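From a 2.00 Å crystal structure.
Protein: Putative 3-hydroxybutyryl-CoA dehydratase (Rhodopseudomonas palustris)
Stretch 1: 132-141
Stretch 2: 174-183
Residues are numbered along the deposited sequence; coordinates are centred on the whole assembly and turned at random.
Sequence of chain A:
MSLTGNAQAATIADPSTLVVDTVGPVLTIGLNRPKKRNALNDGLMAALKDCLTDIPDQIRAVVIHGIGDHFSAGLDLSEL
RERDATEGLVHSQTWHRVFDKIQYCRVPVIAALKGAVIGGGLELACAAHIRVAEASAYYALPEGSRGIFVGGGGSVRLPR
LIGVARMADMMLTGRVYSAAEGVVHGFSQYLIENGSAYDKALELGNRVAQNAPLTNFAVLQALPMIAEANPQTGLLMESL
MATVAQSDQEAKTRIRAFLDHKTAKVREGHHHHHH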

ATOM      1  N   VAL A 132      22.898  -2.194 -18.298  1.00 32.57           N
ATOM      2  CA  VAL A 132      23.612  -2.889 -19.343  1.00 33.84           C
ATOM      3  C   VAL A 132      24.326  -4.031 -18.631  1.00 34.08           C
ATOM      4  O   VAL A 132      25.038  -3.796 -17.616  1.00 34.35           O
ATOM      5  CB  VAL A 132      24.665  -2.007 -20.045  1.00 34.25           C
ATOM      6  CG1 VAL A 132      25.191  -2.749 -21.233  1.00 36.71           C
ATOM      7  CG2 VAL A 132      24.077  -0.709 -20.496  1.00 34.96           C
ATOM      8  N   ALA A 133      24.093  -5.245 -19.120  1.00 32.50           N
ATOM      9  CA  ALA A 133      24.649  -6.437 -18.518  1.00 34.52           C
ATOM     10  C   ALA A 133      25.677  -7.088 -19.451  1.00 35.07           C
ATOM     11  O   ALA A 133      25.353  -7.399 -20.613  1.00 34.41           O
ATOM     12  CB  ALA A 133      23.553  -7.425 -18.120  1.00 33.30           C
ATOM     13  N   GLU A 134      26.925  -7.216 -18.939  1.00 34.50           N
ATOM     14  CA  GLU A 134      27.966  -8.134 -19.472  1.00 35.52           C
ATOM     15  C   GLU A 134      27.600  -9.618 -19.311  1.00 35.01           C
ATOM     16  O   GLU A 134      26.800  -9.947 -18.430  1.00 33.99           O
ATOM     17  CB  GLU A 134      29.255  -7.960 -18.639  1.00 37.21           C
ATOM     18  CG  GLU A 134      30.231  -7.138 -19.265  1.00 39.46           C
ATOM     19  CD  GLU A 134      31.413  -6.807 -18.379  1.00 39.70           C
ATOM     20  OE1 GLU A 134      32.124  -7.689 -17.830  1.00 35.98           O
ATOM     21  OE2 GLU A 134      31.639  -5.600 -18.328  1.00 41.37           O
ATOM     22  N   ALA A 135      28.235 -10.528 -20.072  1.00 34.30           N
ATOM     23  CA  ALA A 135      27.864 -11.933 -19.957  1.00 34.83           C
ATOM     24  C   ALA A 135      27.962 -12.501 -18.528  1.00 35.51           C
ATOM     25  O   ALA A 135      27.207 -13.406 -18.183  1.00 35.44           O
ATOM     26  CB  ALA A 135      28.692 -12.779 -20.889  1.00 36.64           C
ATOM     27  N   SER A 136      28.894 -11.993 -17.704  1.00 34.94           N
ATOM     28  CA  SER A 136      29.181 -12.595 -16.385  1.00 34.61           C
ATOM     29  C   SER A 136      28.135 -12.189 -15.317  1.00 34.00           C
ATOM     30  O   SER A 136      28.105 -12.756 -14.212  1.00 34.58           O
ATOM     31  CB  SER A 136      30.568 -12.153 -15.905  1.00 35.01           C
ATOM     32  OG  SER A 136      30.515 -10.723 -15.714  1.00 37.00           O
ATOM     33  N   ALA A 137      27.262 -11.236 -15.638  1.00 33.05           N
ATOM     34  CA  ALA A 137      26.353 -10.675 -14.608  1.00 32.06           C
ATOM     35  C   ALA A 137      25.398 -11.791 -14.256  1.00 33.46           C
ATOM     36  O   ALA A 137      24.978 -12.575 -15.146  1.00 34.01           O
ATOM     37  CB  ALA A 137      25.619  -9.440 -15.152  1.00 31.28           C
ATOM     38  N   TYR A 138      25.078 -11.918 -12.975  1.00 33.46           N
ATOM     39  CA  TYR A 138      24.071 -12.902 -12.567  1.00 34.47           C
ATOM     40  C   TYR A 138      23.264 -12.340 -11.414  1.00 34.83           C
ATOM     41  O   TYR A 138      23.786 -11.546 -10.629  1.00 35.59           O
ATOM     42  CB  TYR A 138      24.696 -14.264 -12.212  1.00 33.69           C
ATOM     43  CG  TYR A 138      25.705 -14.223 -11.084  1.00 37.17           C
ATOM     44  CD1 TYR A 138      25.316 -14.468  -9.790  1.00 38.37           C
ATOM     45  CD2 TYR A 138      27.061 -13.945 -11.318  1.00 40.10           C
ATOM     46  CE1 TYR A 138      26.219 -14.441  -8.743  1.00 39.63           C
ATOM     47  CE2 TYR A 138      28.015 -13.944 -10.265  1.00 37.08           C
ATOM     48  CZ  TYR A 138      27.560 -14.188  -8.983  1.00 41.01           C
ATOM     49  OH  TYR A 138      28.405 -14.181  -7.910  1.00 39.73           O
ATOM     50  N   TYR A 139      22.002 -12.750 -11.337  1.00 34.43           N
ATOM     51  CA  TYR A 139      20.983 -12.088 -10.518  1.00 35.04           C
ATOM     52  C   TYR A 139      20.388 -13.069  -9.527  1.00 35.91           C
ATOM     53  O   TYR A 139      20.154 -14.276  -9.870  1.00 37.22           O
ATOM     54  CB  TYR A 139      19.833 -11.624 -11.375  1.00 35.09           C
ATOM     55  CG  TYR A 139      20.242 -10.744 -12.524  1.00 37.52           C
ATOM     56  CD1 TYR A 139      20.597  -9.398 -12.297  1.00 37.18           C
ATOM     57  CD2 TYR A 139      20.324 -11.252 -13.822  1.00 40.38           C
ATOM     58  CE1 TYR A 139      21.000  -8.588 -13.316  1.00 39.57           C
ATOM     59  CE2 TYR A 139      20.740 -10.428 -14.907  1.00 39.93           C
ATOM     60  CZ  TYR A 139      21.046  -9.095 -14.629  1.00 41.48           C
ATOM     61  OH  TYR A 139      21.446  -8.252 -15.622  1.00 42.90           O
ATOM     62  N   ALA A 140      20.190 -12.590  -8.301  1.00 34.28           N
ATOM     63  CA  ALA A 140      19.607 -13.412  -7.277  1.00 35.10           C
ATOM     64  C   ALA A 140      19.145 -12.578  -6.112  1.00 35.62           C
ATOM     65  O   ALA A 140      19.677 -11.463  -5.859  1.00 35.50           O
ATOM     66  CB  ALA A 140      20.603 -14.462  -6.771  1.00 35.27           C
ATOM     67  N   LEU A 141      18.176 -13.142  -5.391  1.00 35.10           N
ATOM     68  CA  LEU A 141      17.754 -12.617  -4.114  1.00 37.31           C
ATOM     69  C   LEU A 141      17.897 -13.695  -3.050  1.00 38.19           C
ATOM     70  O   LEU A 141      16.926 -14.364  -2.707  1.00 37.69           O
ATOM     71  CB  LEU A 141      16.312 -12.166  -4.193  1.00 35.74           C
ATOM     72  CG  LEU A 141      16.138 -11.013  -5.153  1.00 36.16           C
ATOM     73  CD1 LEU A 141      14.634 -10.993  -5.474  1.00 39.28           C
ATOM     74  CD2 LEU A 141      16.617  -9.688  -4.609  1.00 36.38           C
ATOM     75  N   GLY A 174      15.616 -19.330  -4.300  1.00 32.88           N
ATOM     76  CA  GLY A 174      17.005 -18.875  -4.518  1.00 34.58           C
ATOM     77  C   GLY A 174      17.414 -18.971  -5.980  1.00 36.70           C
ATOM     78  O   GLY A 174      18.612 -19.123  -6.277  1.00 36.96           O
ATOM     79  N   ARG A 175      16.437 -18.935  -6.901  1.00 36.14           N
ATOM     80  CA  ARG A 175      16.781 -19.119  -8.295  1.00 36.35           C
ATOM     81  C   ARG A 175      17.737 -18.025  -8.763  1.00 36.85           C
ATOM     82  O   ARG A 175      17.547 -16.856  -8.399  1.00 34.70           O
ATOM     83  CB  ARG A 175      15.573 -19.044  -9.168  1.00 35.65           C
ATOM     84  CG  ARG A 175      15.901 -19.283 -10.615  1.00 38.11           C
ATOM     85  CD  ARG A 175      14.655 -19.675 -11.281  1.00 37.78           C
ATOM     86  NE  ARG A 175      14.786 -20.121 -12.657  1.00 40.35           N
ATOM     87  CZ  ARG A 175      13.693 -20.343 -13.374  1.00 39.94           C
ATOM     88  NH1 ARG A 175      12.520 -20.187 -12.760  1.00 35.01           N
ATOM     89  NH2 ARG A 175      13.747 -20.741 -14.640  1.00 36.27           N
ATOM     90  N   VAL A 176      18.746 -18.414  -9.557  1.00 36.41           N
ATOM     91  CA  VAL A 176      19.670 -17.464 -10.168  1.00 37.10           C
ATOM     92  C   VAL A 176      19.418 -17.373 -11.693  1.00 37.40           C
ATOM     93  O   VAL A 176      19.049 -18.346 -12.347  1.00 35.94           O
ATOM     94  CB  VAL A 176      21.117 -17.905  -9.870  1.00 38.57           C
ATOM     95  CG1 VAL A 176      22.148 -16.883 -10.395  1.00 34.64           C
ATOM     96  CG2 VAL A 176      21.321 -18.225  -8.324  1.00 39.92           C
ATOM     97  N   TYR A 177      19.610 -16.175 -12.237  1.00 37.49           N
ATOM     98  CA  TYR A 177      19.499 -15.899 -13.646  1.00 37.15           C
ATOM     99  C   TYR A 177      20.859 -15.378 -14.178  1.00 38.27           C
ATOM    100  O   TYR A 177      21.510 -14.520 -13.546  1.00 38.95           O
ATOM    101  CB  TYR A 177      18.414 -14.849 -13.826  1.00 37.01           C
ATOM    102  CG  TYR A 177      16.945 -15.378 -13.688  1.00 36.23           C
ATOM    103  CD1 TYR A 177      16.414 -16.262 -14.627  1.00 41.03           C
ATOM    104  CD2 TYR A 177      16.123 -14.999 -12.656  1.00 31.53           C
ATOM    105  CE1 TYR A 177      15.077 -16.729 -14.557  1.00 38.62           C
ATOM    106  CE2 TYR A 177      14.799 -15.475 -12.549  1.00 32.86           C
ATOM    107  CZ  TYR A 177      14.285 -16.334 -13.518  1.00 35.99           C
ATOM    108  OH  TYR A 177      13.027 -16.842 -13.470  1.00 32.20           O
ATOM    109  N   SER A 178      21.302 -15.878 -15.326  1.00 37.06           N
ATOM    110  CA  SER A 178      22.428 -15.275 -16.008  1.00 37.49           C
ATOM    111  C   SER A 178      22.051 -13.942 -16.686  1.00 36.71           C
ATOM    112  O   SER A 178      20.878 -13.558 -16.804  1.00 33.75           O
ATOM    113  CB  SER A 178      22.981 -16.254 -17.111  1.00 39.22           C
ATOM    114  OG  SER A 178      21.926 -16.592 -18.023  1.00 40.22           O
ATOM    115  N   ALA A 179      23.085 -13.267 -17.185  1.00 37.11           N
ATOM    116  CA  ALA A 179      22.884 -12.061 -17.970  1.00 36.91           C
ATOM    117  C   ALA A 179      22.018 -12.370 -19.232  1.00 36.76           C
ATOM    118  O   ALA A 179      21.116 -11.628 -19.551  1.00 35.25           O
ATOM    119  CB  ALA A 179      24.217 -11.541 -18.355  1.00 36.34           C
ATOM    120  N   ALA A 180      22.324 -13.464 -19.934  1.00 36.95           N
ATOM    121  CA  ALA A 180      21.517 -13.895 -21.117  1.00 37.18           C
ATOM    122  C   ALA A 180      20.037 -14.153 -20.781  1.00 38.08           C
ATOM    123  O   ALA A 180      19.162 -13.581 -21.389  1.00 36.44           O
ATOM    124  CB  ALA A 180      22.125 -15.114 -21.773  1.00 36.99           C
ATOM    125  N   GLU A 181      19.766 -15.029 -19.823  1.00 38.98           N
ATOM    126  CA  GLU A 181      18.406 -15.131 -19.312  1.00 40.11           C
ATOM    127  C   GLU A 181      17.819 -13.771 -18.912  1.00 40.34           C
ATOM    128  O   GLU A 181      16.662 -13.475 -19.201  1.00 41.17           O
ATOM    129  CB  GLU A 181      18.387 -16.041 -18.115  1.00 40.41           C
ATOM    130  CG  GLU A 181      18.834 -17.439 -18.463  1.00 45.95           C
ATOM    131  CD  GLU A 181      18.877 -18.335 -17.231  1.00 52.92           C
ATOM    132  OE1 GLU A 181      19.901 -18.313 -16.512  1.00 54.38           O
ATOM    133  OE2 GLU A 181      17.872 -19.046 -16.980  1.00 55.43           O
ATOM    134  N   GLY A 182      18.614 -12.927 -18.270  1.00 39.28           N
ATOM    135  CA  GLY A 182      18.033 -11.736 -17.655  1.00 39.08           C
ATOM    136  C   GLY A 182      17.547 -10.700 -18.645  1.00 40.04           C
ATOM    137  O   GLY A 182      16.522 -10.046 -18.427  1.00 37.99           O
ATOM    138  N   VAL A 183      18.272 -10.553 -19.770  1.00 40.38           N
ATOM    139  CA  VAL A 183      17.872  -9.544 -20.767  1.00 39.41           C
ATOM    140  C   VAL A 183      16.499  -9.943 -21.310  1.00 40.33           C
ATOM    141  O   VAL A 183      15.676  -9.084 -21.664  1.00 40.04           O
ATOM    142  CB  VAL A 183      18.935  -9.377 -21.924  1.00 39.87           C
ATOM    143  CG1 VAL A 183      19.124 -10.687 -22.769  1.00 38.91           C
ATOM    144  CG2 VAL A 183      18.569  -8.223 -22.827  1.00 37.06           C
TER
HETATM  145  O   HOH W   1      25.021 -14.429 -19.781  1.00 39.00           O
HETATM  146  O   HOH W   2      20.532  -9.165 -18.156  1.00 32.01           O
HETATM  147  O   HOH W   3      17.304 -15.620  -5.851  1.00 32.43           O

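Three waters stitch this contact, each joining a group of stretch 132-141 to one of stretch 174-183. Water 1 donates to Ala135 O (2.9 Å) and accepts from Ala180 N (2.9 Å). Water 2 lies 2.8 Å from Tyr139 OH and donates to Ala179 O at 2.9 Å. Water 3 accepts from Leu141 N (2.7 Å) and donates to Arg175 O (2.8 Å).

Between them runs a short antiparallel pairing. Tyr139 N donates to Tyr177 O at 2.9 Å, and Tyr177 N donates to Tyr139 O at 3.1 Å. The side chains of Tyr139 and Tyr177 share one sheet face, with Tyr139 CD2 4.1 Å from Tyr177 CB. Tyr138 and Ser178 occupy the other face.

Ser178 caps the helix that follows: its OG accepts from Glu181 N at 3.2 Å. Ser178 N in turn donates to Glu181 OE1 at 3.0 Å.

Ala179 is buried under the turn from Glu134 to Ala137. Its CB lies 3.0 Å from Glu134 O and 4.1 Å from Ala137 CB, so a small methyl suits this tight site. The Tyr139 ring reaches the helix, where Gly182 leaves room: a CB there would fall 2.6 Å from Tyr139 CE2. Val176 CG2 packs against Ala140 CB at 4.1 Å.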